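Local coordinates for dihydroneopterin triphosphate diphosphatase (Escherichia coli O157:H7, PDB 5U7H), which probably hydrolyses dihydroneopterin triphosphate to the monophosphate and pyrophosphate with magnesium, a step of folate biosynthesis, and can also cleave nucleoside triphosphates such as dATP, at residues 25-30 with 37-42; 12-17 with 51-56; 68-73 with 106-111. All coordinates share one frame; numbering follows the deposited sequence.

Contact 1 (25-30 with 37-42); sequences LMLQRR and QSVTGS. With NI (nickel (II) ion), chain F; SO4 (sulfate ion), chain C.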
loop_
_atom_site.group_PDB
_atom_site.type_symbol
_atom_site.label_atom_id
_atom_site.label_comp_id
_atom_site.label_asym_id
_atom_site.label_seq_id
_atom_site.Cartn_x
_atom_site.Cartn_y
_atom_site.Cartn_z
ATOM N N LEU A 25 -0.512 4.215 8.722
ATOM C CA LEU A 25 -0.001 5.289 7.894
ATOM C C LEU A 25 -0.815 5.348 6.610
ATOM O O LEU A 25 -0.848 4.373 5.854
ATOM C CB LEU A 25 1.474 5.059 7.598
ATOM C CG LEU A 25 2.080 6.020 6.586
ATOM C CD1 LEU A 25 2.060 7.453 7.122
ATOM C CD2 LEU A 25 3.493 5.559 6.216
ATOM N N MET A 26 -1.474 6.476 6.372
ATOM C CA MET A 26 -2.329 6.658 5.205
ATOM C C MET A 26 -1.806 7.802 4.350
ATOM O O MET A 26 -1.434 8.860 4.873
ATOM C CB MET A 26 -3.771 6.919 5.627
ATOM C CG MET A 26 -4.405 5.704 6.306
ATOM S SD MET A 26 -4.436 4.239 5.239
ATOM C CE MET A 26 -5.931 4.563 4.316
ATOM N N LEU A 27 -1.791 7.581 3.032
ATOM C CA LEU A 27 -1.162 8.481 2.078
ATOM C C LEU A 27 -2.188 8.919 1.044
ATOM O O LEU A 27 -2.998 8.110 0.590
ATOM C CB LEU A 27 0.029 7.800 1.393
ATOM C CG LEU A 27 1.038 7.081 2.296
ATOM C CD1 LEU A 27 1.906 6.128 1.484
ATOM C CD2 LEU A 27 1.908 8.090 3.000
ATOM N N GLN A 28 -2.140 10.194 0.670
ATOM C CA GLN A 28 -3.149 10.816 -0.180
ATOM C C GLN A 28 -2.676 10.837 -1.632
ATOM O O GLN A 28 -1.693 11.505 -1.958
ATOM C CB GLN A 28 -3.447 12.235 0.302
ATOM C CG GLN A 28 -4.468 12.965 -0.566
ATOM C CD GLN A 28 -4.662 14.409 -0.142
ATOM O OE1 GLN A 28 -3.743 15.051 0.366
ATOM N NE2 GLN A 28 -5.860 14.926 -0.353
ATOM N N ARG A 29 -3.385 10.122 -2.502
ATOM C CA ARG A 29 -2.943 9.996 -3.884
ATOM C C ARG A 29 -2.970 11.346 -4.609
ATOM O O ARG A 29 -3.730 12.258 -4.261
ATOM C CB ARG A 29 -3.813 8.977 -4.628
ATOM C CG ARG A 29 -3.535 7.533 -4.241
ATOM C CD ARG A 29 -4.134 6.586 -5.266
ATOM N NE ARG A 29 -3.418 6.643 -6.533
ATOM C CZ ARG A 29 -2.223 6.093 -6.735
ATOM N NH1 ARG A 29 -1.609 5.440 -5.749
ATOM N NH2 ARG A 29 -1.641 6.186 -7.924
ATOM N N ARG A 30 -2.109 11.471 -5.622
ATOM C CA ARG A 30 -2.035 12.692 -6.413
ATOM C C ARG A 30 -2.911 12.640 -7.660
ATOM O O ARG A 30 -3.365 13.688 -8.124
ATOM C CB ARG A 30 -0.574 12.985 -6.792
ATOM C CG ARG A 30 -0.010 12.078 -7.873
ATOM C CD ARG A 30 1.514 11.942 -7.836
ATOM N NE ARG A 30 2.204 13.192 -7.527
ATOM C CZ ARG A 30 3.506 13.272 -7.265
ATOM N NH1 ARG A 30 4.256 12.173 -7.286
ATOM N NH2 ARG A 30 4.061 14.447 -6.984
ATOM N N GLN A 37 -4.549 5.886 1.023
ATOM C CA GLN A 37 -4.177 4.480 0.940
ATOM C C GLN A 37 -2.939 4.180 1.770
ATOM O O GLN A 37 -2.177 5.077 2.136
ATOM C CB GLN A 37 -3.891 4.082 -0.501
ATOM C CG GLN A 37 -2.859 4.976 -1.160
ATOM C CD GLN A 37 -2.337 4.389 -2.458
ATOM O OE1 GLN A 37 -1.498 4.985 -3.143
ATOM N NE2 GLN A 37 -2.837 3.207 -2.804
ATOM N N SER A 38 -2.746 2.889 2.043
ATOM C CA SER A 38 -1.434 2.352 2.357
ATOM C C SER A 38 -0.559 2.379 1.103
ATOM O O SER A 38 -0.970 2.823 0.035
ATOM C CB SER A 38 -1.559 0.921 2.890
ATOM O OG SER A 38 -2.498 0.828 3.946
ATOM N N VAL A 39 0.662 1.867 1.218
ATOM C CA VAL A 39 1.555 1.804 0.064
ATOM C C VAL A 39 1.065 0.718 -0.894
ATOM O O VAL A 39 0.937 -0.449 -0.515
ATOM C CB VAL A 39 3.001 1.541 0.508
ATOM C CG1 VAL A 39 3.881 1.191 -0.663
ATOM C CG2 VAL A 39 3.568 2.757 1.248
ATOM N N THR A 40 0.788 1.093 -2.145
ATOM C CA THR A 40 0.631 0.102 -3.207
ATOM C C THR A 40 1.606 0.401 -4.335
ATOM O O THR A 40 2.127 1.510 -4.448
ATOM C CB THR A 40 -0.802 0.034 -3.765
ATOM O OG1 THR A 40 -1.082 1.188 -4.573
ATOM C CG2 THR A 40 -1.807 -0.058 -2.638
ATOM N N GLY A 41 1.865 -0.617 -5.161
ATOM C CA GLY A 41 2.711 -0.461 -6.331
ATOM C C GLY A 41 2.688 -1.643 -7.285
ATOM O O GLY A 41 2.439 -2.786 -6.875
ATOM N N SER A 42 2.942 -1.380 -8.567
ATOM C CA SER A 42 2.978 -2.453 -9.551
ATOM C C SER A 42 4.223 -3.295 -9.347
ATOM O O SER A 42 5.304 -2.772 -9.077
ATOM C CB SER A 42 2.958 -1.895 -10.980
ATOM O OG SER A 42 1.689 -1.360 -11.305
HETATM NI NI NI F . 2.073 3.323 -5.185
HETATM S S SO4 C . 2.774 2.593 -8.300
HETATM O O1 SO4 C . 1.418 2.062 -8.403
HETATM O O2 SO4 C . 2.911 3.787 -9.148
HETATM O O3 SO4 C . 3.079 2.959 -6.889
HETATM O O4 SO4 C . 3.721 1.583 -8.748
HETATM O O HOH W 1 -0.660 1.707 5.928
HETATM O O HOH W 2 0.240 3.065 -5.894
HETATM O O HOH W 3 1.061 3.619 -3.440
#
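Arg29 and Gln37 meet across the beta hairpin formed by strands 23-29 and 36-42 of the Nudix fold, and their two flat groups stand almost upright to one another, the guanidinium and amide planes 85° apart. The bond between them is short, 2.6 Å from Arg29 NH1 to Gln37 OE1. The oxygen lies at the edge of the guanidinium, near its plane, whereas NH1 approaches from above the plane of the amide. Gln37 starts with CG wedged between its backbone N and carbonyl carbon (chi1 54°) and then runs out extended, which carries the amide across the Arg29 side chain, where OE1 also rests 3.4 Å from Arg29 CG. The amide is held at both ends: NE2 donates to Thr40 OG1, while OE1 takes further bonds from water and from His118.

Next to this polar pair along the strands, the backbones are joined at Leu27 and Gln37, an antiparallel hydrogen-bonded pair in which Leu27 N and Gln37 O, like Gln37 N and Leu27 O, lie 2.7 Å apart. Leu27 also sends CD1 obliquely against CG2 of Val39, 3.8 Å away. Met26, bent at both chi2 and chi3, folds its thioether back over the backbone of Gln37 and Ser38.

Arg29 and Thr40 are, by similarity, substrate-binding residues, and the bound ions are consistent with a phosphate site here. A nickel ion is bound by Thr40 O, the sulfate and two waters, with Glu60 and Glu117 completing its shell. One of those waters links Arg29 NH1, 3.0 Å from it, with Thr40 OG1 and sulfate O1, while Ser42 N reaches sulfate O4 at 3.1 Å.

Contact 2 (12-17 with 51-56); sequences ILVVIY and QAAMRE. With NI (nickel (II) ion), chain G; NI (nickel (II) ion), chain E.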
loop_
_atom_site.group_PDB
_atom_site.type_symbol
_atom_site.label_atom_id
_atom_site.label_comp_id
_atom_site.label_asym_id
_atom_site.label_seq_id
_atom_site.Cartn_x
_atom_site.Cartn_y
_atom_site.Cartn_z
ATOM N N ILE A 12 1.281 -4.945 -5.339
ATOM C CA ILE A 12 1.423 -5.276 -3.935
ATOM C C ILE A 12 0.751 -4.192 -3.107
ATOM O O ILE A 12 0.502 -3.073 -3.566
ATOM C CB ILE A 12 2.898 -5.438 -3.510
ATOM C CG1 ILE A 12 3.718 -4.213 -3.928
ATOM C CG2 ILE A 12 3.478 -6.701 -4.128
ATOM C CD1 ILE A 12 3.796 -3.119 -2.886
ATOM N N LEU A 13 0.453 -4.555 -1.873
ATOM C CA LEU A 13 -0.052 -3.635 -0.866
ATOM C C LEU A 13 0.738 -3.892 0.406
ATOM O O LEU A 13 0.912 -5.052 0.793
ATOM C CB LEU A 13 -1.547 -3.848 -0.624
ATOM C CG LEU A 13 -2.182 -3.247 0.639
ATOM C CD1 LEU A 13 -2.510 -1.789 0.399
ATOM C CD2 LEU A 13 -3.449 -4.024 1.002
ATOM N N VAL A 14 1.238 -2.826 1.033
ATOM C CA VAL A 14 1.936 -2.915 2.320
ATOM C C VAL A 14 1.173 -2.051 3.313
ATOM O O VAL A 14 1.178 -0.816 3.207
ATOM C CB VAL A 14 3.401 -2.460 2.231
ATOM C CG1 VAL A 14 4.105 -2.740 3.534
ATOM C CG2 VAL A 14 4.137 -3.132 1.074
ATOM N N VAL A 15 0.506 -2.683 4.271
ATOM C CA VAL A 15 -0.075 -1.949 5.393
ATOM C C VAL A 15 1.057 -1.599 6.352
ATOM O O VAL A 15 1.612 -2.478 7.020
ATOM C CB VAL A 15 -1.171 -2.751 6.105
ATOM C CG1 VAL A 15 -1.851 -1.877 7.177
ATOM C CG2 VAL A 15 -2.184 -3.260 5.118
ATOM N N ILE A 16 1.395 -0.319 6.432
ATOM C CA ILE A 16 2.382 0.173 7.390
ATOM C C ILE A 16 1.646 0.668 8.626
ATOM O O ILE A 16 0.661 1.405 8.511
ATOM C CB ILE A 16 3.239 1.285 6.770
ATOM C CG1 ILE A 16 4.062 0.712 5.626
ATOM C CG2 ILE A 16 4.132 1.932 7.816
ATOM C CD1 ILE A 16 4.729 1.760 4.793
ATOM N N TYR A 17 2.097 0.240 9.809
ATOM C CA TYR A 17 1.480 0.665 11.059
ATOM C C TYR A 17 2.548 0.718 12.144
ATOM O O TYR A 17 3.655 0.211 11.972
ATOM C CB TYR A 17 0.313 -0.249 11.465
ATOM C CG TYR A 17 0.708 -1.651 11.870
ATOM C CD1 TYR A 17 0.933 -2.634 10.912
ATOM C CD2 TYR A 17 0.841 -1.998 13.212
ATOM C CE1 TYR A 17 1.293 -3.919 11.274
ATOM C CE2 TYR A 17 1.205 -3.285 13.586
ATOM C CZ TYR A 17 1.428 -4.241 12.610
ATOM O OH TYR A 17 1.783 -5.522 12.962
ATOM N N GLN A 51 10.074 -8.357 -3.339
ATOM C CA GLN A 51 11.003 -7.366 -3.871
ATOM C C GLN A 51 10.287 -6.068 -4.196
ATOM O O GLN A 51 10.790 -4.984 -3.888
ATOM C CB GLN A 51 11.698 -7.894 -5.125
ATOM C CG GLN A 51 12.992 -8.645 -4.877
ATOM C CD GLN A 51 13.454 -9.397 -6.115
ATOM O OE1 GLN A 51 12.702 -9.547 -7.084
ATOM N NE2 GLN A 51 14.690 -9.881 -6.089
ATOM N N ALA A 52 9.118 -6.159 -4.834
ATOM C CA ALA A 52 8.375 -4.954 -5.184
ATOM C C ALA A 52 7.883 -4.241 -3.935
ATOM O O ALA A 52 7.875 -3.005 -3.874
ATOM C CB ALA A 52 7.201 -5.307 -6.088
ATOM N N ALA A 53 7.448 -5.008 -2.935
ATOM C CA ALA A 53 6.992 -4.404 -1.694
ATOM C C ALA A 53 8.099 -3.567 -1.068
ATOM O O ALA A 53 7.887 -2.403 -0.711
ATOM C CB ALA A 53 6.507 -5.494 -0.734
ATOM N N MET A 54 9.300 -4.141 -0.949
ATOM C CA MET A 54 10.424 -3.401 -0.381
ATOM C C MET A 54 10.797 -2.195 -1.233
ATOM O O MET A 54 11.095 -1.119 -0.700
ATOM C CB MET A 54 11.634 -4.312 -0.236
ATOM C CG MET A 54 11.517 -5.339 0.865
ATOM S SD MET A 54 13.170 -5.929 1.244
ATOM C CE MET A 54 13.880 -5.991 -0.402
ATOM N N ARG A 55 10.819 -2.360 -2.557
ATOM C CA ARG A 55 11.185 -1.242 -3.424
ATOM C C ARG A 55 10.189 -0.097 -3.283
ATOM O O ARG A 55 10.581 1.058 -3.081
ATOM C CB ARG A 55 11.280 -1.698 -4.878
ATOM C CG ARG A 55 11.662 -0.569 -5.818
ATOM C CD ARG A 55 11.639 -0.982 -7.292
ATOM N NE ARG A 55 10.495 -1.810 -7.627
ATOM C CZ ARG A 55 9.240 -1.383 -7.696
ATOM N NH1 ARG A 55 8.937 -0.113 -7.463
ATOM N NH2 ARG A 55 8.282 -2.241 -7.998
ATOM N N GLU A 56 8.884 -0.405 -3.364
ATOM C CA GLU A 56 7.876 0.644 -3.258
ATOM C C GLU A 56 7.876 1.296 -1.875
ATOM O O GLU A 56 7.622 2.496 -1.754
ATOM C CB GLU A 56 6.496 0.091 -3.600
ATOM C CG GLU A 56 6.338 -0.298 -5.072
ATOM C CD GLU A 56 6.143 0.889 -6.026
ATOM O OE1 GLU A 56 5.806 1.998 -5.571
ATOM O OE2 GLU A 56 6.316 0.689 -7.253
HETATM NI NI NI G . 5.711 1.652 -8.927
HETATM NI NI NI E . 4.915 3.677 -6.233
HETATM O O HOH W 4 5.842 3.477 -8.051
HETATM O O HOH W 5 6.844 4.431 -5.865
HETATM O O HOH W 6 7.707 1.882 -9.118
HETATM O O HOH W 7 5.441 2.811 -10.801
HETATM O O HOH W 8 6.066 -0.203 -9.957
#
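Segment 12-17 of strand 10-18 crosses segment 51-56 of helix 49-61 with the segment axes 8.3 Å apart at closest approach and their directions 58° apart, and the backbones come nearest at Ile12 and Ala53. The small side chains of Ala52 and Ala53 allow this close approach. Ile12 points toward the helix and lays CD1 3.6 Å from CA of Ala53, touching the helix backbone itself. Its CG1, placed between the backbone N and the carbonyl carbon (chi1 52°), lies by the peptide link between Ala52 and Ala53. Two residues along the strand, Val14 uses a single branch: CG2 meets the methyl CB of Ala53 at 3.8 Å. Ala53 is thus touched by both strand residues.

The helix belongs to the Nudix box, the loop-helix-loop signature of the family, and Glu56 carries the contact into the metal site. The side chain bends at chi2 (-77°), and its carboxylate bridges two nickel ions, OE1 holding one at 2.0 Å and OE2 the other at 2.0 Å. Glu60 and Glu117 share the ion on OE1. Arg55 NH1 meets Glu56 OE2 at 2.7 Å in a nearly straight salt bridge; OE2 lies close to the guanidinium plane, while NH1 comes from above the carboxylate plane.

No hydrogen bond joins the two segments, so apolar contact alone sets the helix against the strand here. Glu56 has its CB loosely against Ile12 CD1 and its carboxylate on the metals, and Arg55, also paired with Glu47 through NH2, holds the oxygen that binds the second nickel; by similarity, Glu56 binds magnesium in the working enzyme.

Contact 3 (68-73 with 106-111); sequences EQLTLI and ALPHER. With NI (nickel (II) ion), chain I.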
loop_
_atom_site.group_PDB
_atom_site.type_symbol
_atom_site.label_atom_id
_atom_site.label_comp_id
_atom_site.label_asym_id
_atom_site.label_seq_id
_atom_site.Cartn_x
_atom_site.Cartn_y
_atom_site.Cartn_z
ATOM N N GLU A 68 17.283 -0.608 7.833
ATOM C CA GLU A 68 16.716 -0.401 9.157
ATOM C C GLU A 68 16.454 -1.703 9.900
ATOM O O GLU A 68 15.915 -1.656 11.011
ATOM C CB GLU A 68 15.418 0.406 9.053
ATOM C CG GLU A 68 15.618 1.908 9.197
ATOM C CD GLU A 68 14.342 2.700 8.983
ATOM O OE1 GLU A 68 14.176 3.303 7.893
ATOM O OE2 GLU A 68 13.502 2.717 9.909
ATOM N N GLN A 69 16.799 -2.850 9.315
ATOM C CA GLN A 69 16.574 -4.151 9.942
ATOM C C GLN A 69 15.126 -4.290 10.409
ATOM O O GLN A 69 14.840 -4.641 11.556
ATOM C CB GLN A 69 17.547 -4.369 11.104
ATOM C CG GLN A 69 18.700 -5.315 10.801
ATOM C CD GLN A 69 19.289 -5.917 12.055
ATOM O OE1 GLN A 69 18.597 -6.606 12.804
ATOM N NE2 GLN A 69 20.575 -5.663 12.295
ATOM N N LEU A 70 14.199 -3.967 9.518
ATOM C CA LEU A 70 12.784 -4.149 9.793
ATOM C C LEU A 70 12.310 -5.441 9.139
ATOM O O LEU A 70 13.046 -6.100 8.404
ATOM C CB LEU A 70 11.975 -2.945 9.303
ATOM C CG LEU A 70 12.202 -1.622 10.047
ATOM C CD1 LEU A 70 11.564 -0.468 9.291
ATOM C CD2 LEU A 70 11.681 -1.693 11.476
ATOM N N THR A 71 11.068 -5.812 9.436
ATOM C CA THR A 71 10.505 -7.086 8.997
ATOM C C THR A 71 9.271 -6.823 8.141
ATOM O O THR A 71 8.244 -6.353 8.641
ATOM C CB THR A 71 10.156 -7.969 10.192
ATOM O OG1 THR A 71 11.119 -7.766 11.235
ATOM C CG2 THR A 71 10.152 -9.440 9.780
ATOM N N LEU A 72 9.364 -7.148 6.861
ATOM C CA LEU A 72 8.228 -7.058 5.953
ATOM C C LEU A 72 7.527 -8.409 5.952
ATOM O O LEU A 72 8.061 -9.389 5.427
ATOM C CB LEU A 72 8.702 -6.669 4.554
ATOM C CG LEU A 72 7.669 -6.433 3.453
ATOM C CD1 LEU A 72 7.033 -5.075 3.611
ATOM C CD2 LEU A 72 8.335 -6.552 2.102
ATOM N N ILE A 73 6.344 -8.469 6.537
ATOM C CA ILE A 73 5.619 -9.728 6.678
ATOM C C ILE A 73 4.792 -9.992 5.427
ATOM O O ILE A 73 3.994 -9.149 5.007
ATOM C CB ILE A 73 4.718 -9.703 7.918
ATOM C CG1 ILE A 73 5.565 -9.544 9.184
ATOM C CG2 ILE A 73 3.848 -10.961 7.953
ATOM C CD1 ILE A 73 4.804 -8.938 10.334
ATOM N N ALA A 106 5.344 -3.414 10.451
ATOM C CA ALA A 106 5.197 -2.824 11.773
ATOM C C ALA A 106 6.413 -1.954 12.072
ATOM O O ALA A 106 7.535 -2.463 12.149
ATOM C CB ALA A 106 5.054 -3.923 12.829
ATOM N N LEU A 107 6.194 -0.645 12.224
ATOM C CA LEU A 107 7.301 0.153 12.736
ATOM C C LEU A 107 7.212 0.257 14.258
ATOM O O LEU A 107 6.124 0.132 14.836
ATOM C CB LEU A 107 7.278 1.554 12.130
ATOM C CG LEU A 107 7.119 1.628 10.609
ATOM C CD1 LEU A 107 6.885 3.052 10.185
ATOM C CD2 LEU A 107 8.334 1.064 9.920
ATOM N N PRO A 108 8.334 0.490 14.938
ATOM C CA PRO A 108 8.275 0.591 16.408
ATOM C C PRO A 108 7.389 1.723 16.900
ATOM O O PRO A 108 6.659 1.551 17.887
ATOM C CB PRO A 108 9.747 0.789 16.794
ATOM C CG PRO A 108 10.425 1.247 15.528
ATOM C CD PRO A 108 9.721 0.516 14.445
ATOM N N HIS A 109 7.410 2.870 16.223
ATOM C CA HIS A 109 6.651 4.041 16.632
ATOM C C HIS A 109 6.153 4.762 15.388
ATOM O O HIS A 109 6.670 4.562 14.283
ATOM C CB HIS A 109 7.494 5.007 17.490
ATOM C CG HIS A 109 8.247 4.342 18.608
ATOM N ND1 HIS A 109 7.649 3.982 19.799
ATOM C CD2 HIS A 109 9.550 3.984 18.720
ATOM C CE1 HIS A 109 8.550 3.427 20.593
ATOM N NE2 HIS A 109 9.711 3.411 19.960
ATOM N N GLU A 110 5.137 5.604 15.578
ATOM C CA GLU A 110 4.776 6.568 14.546
ATOM C C GLU A 110 5.954 7.500 14.282
ATOM O O GLU A 110 6.735 7.813 15.185
ATOM C CB GLU A 110 3.544 7.365 14.969
ATOM C CG GLU A 110 2.359 6.504 15.341
ATOM C CD GLU A 110 1.178 7.319 15.832
ATOM O OE1 GLU A 110 1.180 8.551 15.646
ATOM O OE2 GLU A 110 0.245 6.737 16.416
ATOM N N ARG A 111 6.102 7.935 13.031
ATOM C CA ARG A 111 7.283 8.701 12.656
ATOM C C ARG A 111 6.936 9.702 11.559
ATOM O O ARG A 111 5.813 9.744 11.050
ATOM C CB ARG A 111 8.416 7.774 12.211
ATOM C CG ARG A 111 8.191 7.169 10.844
ATOM C CD ARG A 111 9.472 6.619 10.287
ATOM N NE ARG A 111 9.889 5.431 11.021
ATOM C CZ ARG A 111 10.963 4.712 10.724
ATOM N NH1 ARG A 111 11.738 5.064 9.702
ATOM N NH2 ARG A 111 11.264 3.641 11.455
HETATM NI NI NI I . 11.535 2.798 20.719
HETATM O O HOH W 9 6.536 -6.020 10.473
HETATM O O HOH W 10 9.058 -4.314 11.419
#
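Glu68 and Arg111 form the charged part of this surface contact. Arg111 presents the end of its guanidinium, so that NH1 and NH2 both close on a single oxygen, Glu68 OE2, each at 2.9 Å. The two flat groups are nearly coplanar, their planes 20° apart. The two bonds differ in approach: NH2 comes almost straight down the C-O bond, while NH1 arrives on the syn side. A bend at chi3 (70°), after CG starts between the backbone N and the carbonyl carbon, turns this end of the arginine toward the carboxylate.

The apolar part centres on Leu70, whose two methyls have separate partners. CD1 crosses obliquely to Leu107 CD2 at 3.6 Å, and CD2 faces Pro108 CD more loosely, at 4.2 Å. Ile63 adds a further side chain beside Glu68, Leu70 and Leu107.

Strands 72-82 and 97-107 are antiparallel neighbours at one side of the mixed sheet of the Nudix fold, and the contact joins the approach to the first with the exit from the second. Here the backbones have parted, and water fills in for direct strand pairing. One water donates to Thr71 O and accepts from Ala106 N; another accepts from Thr71 N and donates to Ala106 O.

Metal coordination is peripheral: His109 NE2 binds a nickel ion at 2.1 Å. On the same ring, ND1 is hydrogen-bonded to Asp20.

The three contacts share one mixed sheet. Contact 1 lies within the chain span that contact 2 brackets, and contact 3 opens only after both have closed. Contacts 1 and 2 have centres about 10 Å apart and touch directly, because strands 36-42 and 10-18 are neighbours; Val39 O and Val14 N are 2.9 Å apart, a probable hydrogen bond. Together they bring the hairpin and the Nudix helix to a common cluster of nickel ions. Contact 3 lies about 12 Å from contact 2, centre to centre, and about 17 Å from contact 1. It meets contact 2 through strand 97-107 and through Leu72, which packs against Ala53 and Met54 of helix 49-61, but stands away from the annotated sites.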